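Long-range contacts in 5-carboxymethyl-2-hydroxymuconate semialdehyde dehydrogenase (Thermus thermophilus, PDB 2D4E), which probably catalyses the NAD-dependent oxidation of 5-carboxymethyl-2-hydroxymuconate semialdehyde to the corresponding carboxylic acid: residues 47-52 against 344-349; 114-119 against 299-304. All blocks are in the same frame, centred on the assembly; numbering follows the deposited sequence.

Interaction 1. Residues 47-52 against 344-349. With NA (sodium ion), chain I.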
# COMPACT_ATOMS: atom_id res chain seq x y z
N LEU C 47 45.77 -5.56 11.70
CA LEU C 47 46.63 -4.41 11.88
C LEU C 47 45.90 -3.11 12.22
O LEU C 47 44.70 -2.97 11.98
CB LEU C 47 47.45 -4.18 10.61
CG LEU C 47 48.13 -5.38 9.94
CD1 LEU C 47 48.84 -4.93 8.67
CD2 LEU C 47 49.12 -6.02 10.91
N ASP C 48 46.65 -2.17 12.78
CA ASP C 48 46.15 -0.84 13.11
C ASP C 48 46.63 -0.05 11.89
O ASP C 48 47.82 0.20 11.74
CB ASP C 48 46.82 -0.34 14.40
CG ASP C 48 46.56 1.13 14.67
OD1 ASP C 48 46.84 1.56 15.82
OD2 ASP C 48 46.10 1.86 13.77
N PRO C 49 45.71 0.33 11.00
CA PRO C 49 46.05 1.08 9.78
C PRO C 49 46.87 2.35 9.96
O PRO C 49 47.47 2.84 9.01
CB PRO C 49 44.68 1.34 9.14
CG PRO C 49 43.76 1.38 10.32
CD PRO C 49 44.24 0.24 11.16
N ALA C 50 46.91 2.86 11.18
CA ALA C 50 47.68 4.07 11.46
C ALA C 50 49.17 3.78 11.65
O ALA C 50 50.00 4.66 11.45
CB ALA C 50 47.13 4.77 12.69
N THR C 51 49.50 2.55 12.03
CA THR C 51 50.90 2.19 12.27
C THR C 51 51.31 0.84 11.68
O THR C 51 52.50 0.50 11.65
CB THR C 51 51.18 2.13 13.77
OG1 THR C 51 50.36 1.10 14.35
CG2 THR C 51 50.85 3.46 14.44
N ASN C 52 50.32 0.09 11.22
CA ASN C 52 50.56 -1.23 10.67
C ASN C 52 51.13 -2.19 11.70
O ASN C 52 51.77 -3.19 11.36
CB ASN C 52 51.47 -1.15 9.43
CG ASN C 52 50.73 -0.63 8.21
OD1 ASN C 52 49.58 -1.00 7.97
ND2 ASN C 52 51.38 0.24 7.45
N VAL C 344 41.17 13.40 7.13
CA VAL C 344 41.41 12.19 6.36
C VAL C 344 42.46 11.34 7.06
O VAL C 344 43.58 11.80 7.33
CB VAL C 344 41.88 12.51 4.91
CG1 VAL C 344 42.50 11.27 4.27
CG2 VAL C 344 40.70 12.98 4.08
N GLY C 345 42.09 10.10 7.37
CA GLY C 345 43.00 9.19 8.03
C GLY C 345 43.65 8.23 7.05
O GLY C 345 43.63 8.47 5.85
N PRO C 346 44.23 7.13 7.55
CA PRO C 346 44.90 6.13 6.72
C PRO C 346 43.94 5.09 6.14
O PRO C 346 42.85 4.87 6.67
CB PRO C 346 45.89 5.50 7.68
CG PRO C 346 45.07 5.44 8.94
CD PRO C 346 44.38 6.80 8.98
N LEU C 347 44.37 4.46 5.05
CA LEU C 347 43.57 3.43 4.41
C LEU C 347 43.69 2.17 5.26
O LEU C 347 44.62 2.03 6.07
CB LEU C 347 44.05 3.18 2.98
CG LEU C 347 43.99 4.44 2.11
CD1 LEU C 347 44.31 4.09 0.67
CD2 LEU C 347 42.59 5.05 2.20
N ILE C 348 42.74 1.27 5.07
CA ILE C 348 42.64 0.03 5.83
C ILE C 348 43.84 -0.90 5.96
O ILE C 348 44.13 -1.40 7.05
CB ILE C 348 41.44 -0.81 5.31
CG1 ILE C 348 41.19 -1.99 6.25
CG2 ILE C 348 41.72 -1.28 3.89
CD1 ILE C 348 40.77 -1.58 7.65
N HIS C 349 44.56 -1.12 4.87
CA HIS C 349 45.66 -2.06 4.89
C HIS C 349 46.69 -1.69 3.83
O HIS C 349 46.34 -1.08 2.82
CB HIS C 349 45.06 -3.45 4.61
CG HIS C 349 45.99 -4.60 4.85
ND1 HIS C 349 46.98 -4.96 3.96
CD2 HIS C 349 46.05 -5.50 5.86
CE1 HIS C 349 47.60 -6.03 4.41
NE2 HIS C 349 47.06 -6.38 5.56
NA NA I . 42.45 -3.69 11.20
O HOH W 1 43.53 -3.74 8.98
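The short runs 47-50 and 346-349 pass each other nearly antiparallel, their end-to-end directions 160° apart, with Pro49 CA 5.3 Å from Ile348 CA. The first runs from the end of strand 43-48 into the turn of its hairpin with strand 53-59, the second belongs to the loop leading into helix 350-365. An Asx turn shapes the hairpin's tip: Asp48 OD2 accepts from Ala50 N at 2.9 Å, the donor lying above the carboxylate plane, while Asp48 O takes the N-H groups of both Thr51 and Asn52. The other carboxylate oxygen, Asp48 OD1, makes a salt bridge to Arg19. Van der Waals packing, much of it prolyl carbons against carbonyl oxygens, joins the segments. Pro49 turns its CB onto the opposite backbone, 3.1 Å from Leu347 O, and Pro346 answers with CB at 3.4 Å from Pro49 O and CG 4.3 Å from Ala50 CB. Farther along, Leu47 CD1 meets the His349 ring obliquely; that ring stacks on Trp200, and its ND1 bonds to Glu351 N, capping the helix. Sodium adds a polar link, being bound by Leu47 O together with Ser46 OG, Asp113 O and Trp200 O. A water 2.5 Å from the ion completes the bridge, donating to Ile348 O at 3.1 Å.

Interaction 2. Residues 114-119 against 299-304; sequences AGQVLR and SFNGER
Gln116 lies in the connection between helices 103-114 and 118-136 and reaches into the tight turn 299-304, the loop that in aldehyde dehydrogenases runs up to the catalytic cysteine. Phe300, Asn301 and Gly302 all have positive phi, and Glu303 N closes back onto Phe300 O. Stacking dominates: bent at chi2, Gln116 lays its amide flat over one face of the Phe300 ring, the planes 10° apart and CD 3.5 Å above the ring centre. Its CG adds a CH-pi contact, 3.9 Å from the ring centroid. An alanine in place of Phe300 would remove that surface and would probably leave the Gln116 amide less firmly held, and would also cost the packing on Ile120 and Gln124 of helix 118-136. Among the hydrogen bonds, Asn301 ND2 donates to Gly115 O at 3.0 Å, approaching from above the carbonyl plane, 55° out of it. Gln116 NE2 gives a weak one, 3.2 Å, to Phe300 O. Asn301 OD1 accepts from Gly345 N and also lies 3.0 Å from a water. That water sits 2.5 Å from Gln116 OE1 and accepts from Val117 N at 3.1 Å.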
# COMPACT_ATOMS: atom_id res chain seq x y z
N ALA C 114 39.81 -0.05 11.91
CA ALA C 114 39.54 0.33 10.52
C ALA C 114 40.06 1.68 10.04
O ALA C 114 39.86 2.03 8.88
CB ALA C 114 38.05 0.21 10.24
N GLY C 115 40.69 2.45 10.92
CA GLY C 115 41.26 3.73 10.52
C GLY C 115 40.42 4.98 10.27
O GLY C 115 40.97 5.98 9.79
N GLN C 116 39.12 4.97 10.57
CA GLN C 116 38.32 6.16 10.35
C GLN C 116 38.47 7.10 11.55
O GLN C 116 38.78 6.65 12.65
CB GLN C 116 36.83 5.80 10.17
CG GLN C 116 36.50 4.97 8.93
CD GLN C 116 36.88 5.66 7.62
OE1 GLN C 116 36.79 6.88 7.49
NE2 GLN C 116 37.29 4.87 6.63
N VAL C 117 38.27 8.40 11.34
CA VAL C 117 38.40 9.35 12.43
C VAL C 117 37.39 9.03 13.52
O VAL C 117 36.22 8.78 13.24
CB VAL C 117 38.21 10.80 11.95
CG1 VAL C 117 39.29 11.15 10.94
CG2 VAL C 117 36.85 10.97 11.33
N LEU C 118 37.84 9.05 14.77
CA LEU C 118 37.00 8.70 15.91
C LEU C 118 35.60 9.31 15.96
O LEU C 118 34.63 8.58 16.16
CB LEU C 118 37.74 8.99 17.23
CG LEU C 118 37.10 8.40 18.49
CD1 LEU C 118 36.91 6.88 18.34
CD2 LEU C 118 37.98 8.71 19.71
N ARG C 119 35.48 10.62 15.77
CA ARG C 119 34.16 11.24 15.82
C ARG C 119 33.20 10.66 14.77
O ARG C 119 32.00 10.49 15.04
CB ARG C 119 34.26 12.76 15.65
CG ARG C 119 34.79 13.24 14.30
CD ARG C 119 34.84 14.76 14.25
NE ARG C 119 35.34 15.25 12.97
CZ ARG C 119 36.61 15.17 12.58
NH1 ARG C 119 37.53 14.64 13.38
NH2 ARG C 119 36.97 15.64 11.39
N SER C 299 35.35 12.35 2.38
CA SER C 299 34.98 11.94 3.73
C SER C 299 35.14 10.42 3.83
O SER C 299 35.21 9.72 2.81
CB SER C 299 33.53 12.31 4.04
OG SER C 299 32.64 11.55 3.24
N PHE C 300 35.20 9.91 5.06
CA PHE C 300 35.36 8.47 5.31
C PHE C 300 36.60 7.92 4.59
O PHE C 300 36.61 6.78 4.11
CB PHE C 300 34.09 7.73 4.87
CG PHE C 300 33.72 6.58 5.78
CD1 PHE C 300 34.07 5.27 5.47
CD2 PHE C 300 33.03 6.82 6.98
CE1 PHE C 300 33.75 4.22 6.33
CE2 PHE C 300 32.71 5.77 7.85
CZ PHE C 300 33.07 4.47 7.52
N ASN C 301 37.64 8.75 4.53
CA ASN C 301 38.91 8.41 3.88
C ASN C 301 38.72 7.89 2.47
O ASN C 301 39.53 7.10 1.99
CB ASN C 301 39.69 7.36 4.69
CG ASN C 301 39.93 7.77 6.13
OD1 ASN C 301 39.82 8.95 6.48
ND2 ASN C 301 40.26 6.80 6.98
N GLY C 302 37.66 8.32 1.80
CA GLY C 302 37.41 7.87 0.44
C GLY C 302 36.97 6.41 0.33
O GLY C 302 36.75 5.90 -0.76
N GLU C 303 36.83 5.75 1.47
CA GLU C 303 36.41 4.34 1.49
C GLU C 303 34.91 4.19 1.76
O GLU C 303 34.49 3.47 2.66
CB GLU C 303 37.25 3.59 2.53
CG GLU C 303 38.75 3.76 2.29
CD GLU C 303 39.61 3.27 3.44
OE1 GLU C 303 39.35 3.66 4.60
OE2 GLU C 303 40.56 2.51 3.18
N ARG C 304 34.12 4.89 0.96
CA ARG C 304 32.67 4.88 1.06
C ARG C 304 32.10 4.38 -0.27
O ARG C 304 32.48 4.87 -1.33
CB ARG C 304 32.16 6.29 1.37
CG ARG C 304 30.66 6.39 1.55
CD ARG C 304 30.29 6.81 2.95
NE ARG C 304 30.61 8.22 3.23
CZ ARG C 304 30.49 8.77 4.43
NH1 ARG C 304 30.08 8.04 5.46
NH2 ARG C 304 30.80 10.05 4.61
O HOH W 2 37.55 9.11 8.45

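How the interactions relate
From the N terminus the chain runs through 47-52, then 114-119, 299-304 and finally 344-349, so interaction 2 closes a loop of 179 residues nested wholly within the 291-residue loop closed by interaction 1. Their centres are 10 Å apart and the two touch directly. Pro49 CG packs 3.3 Å from Gly115 N, and Glu303 OE2 probably accepts a hydrogen bond from Ile348 N at 3.1 Å. Together they tie the hairpin of strands 43-48 and 53-59 and the connection between helices 103-114 and 118-136 to two loops, one following helix 286-298 and the other preceding helix 350-365, with the side chains of Ile348 and Glu303 about 7 and 8 Å from the bound NAD.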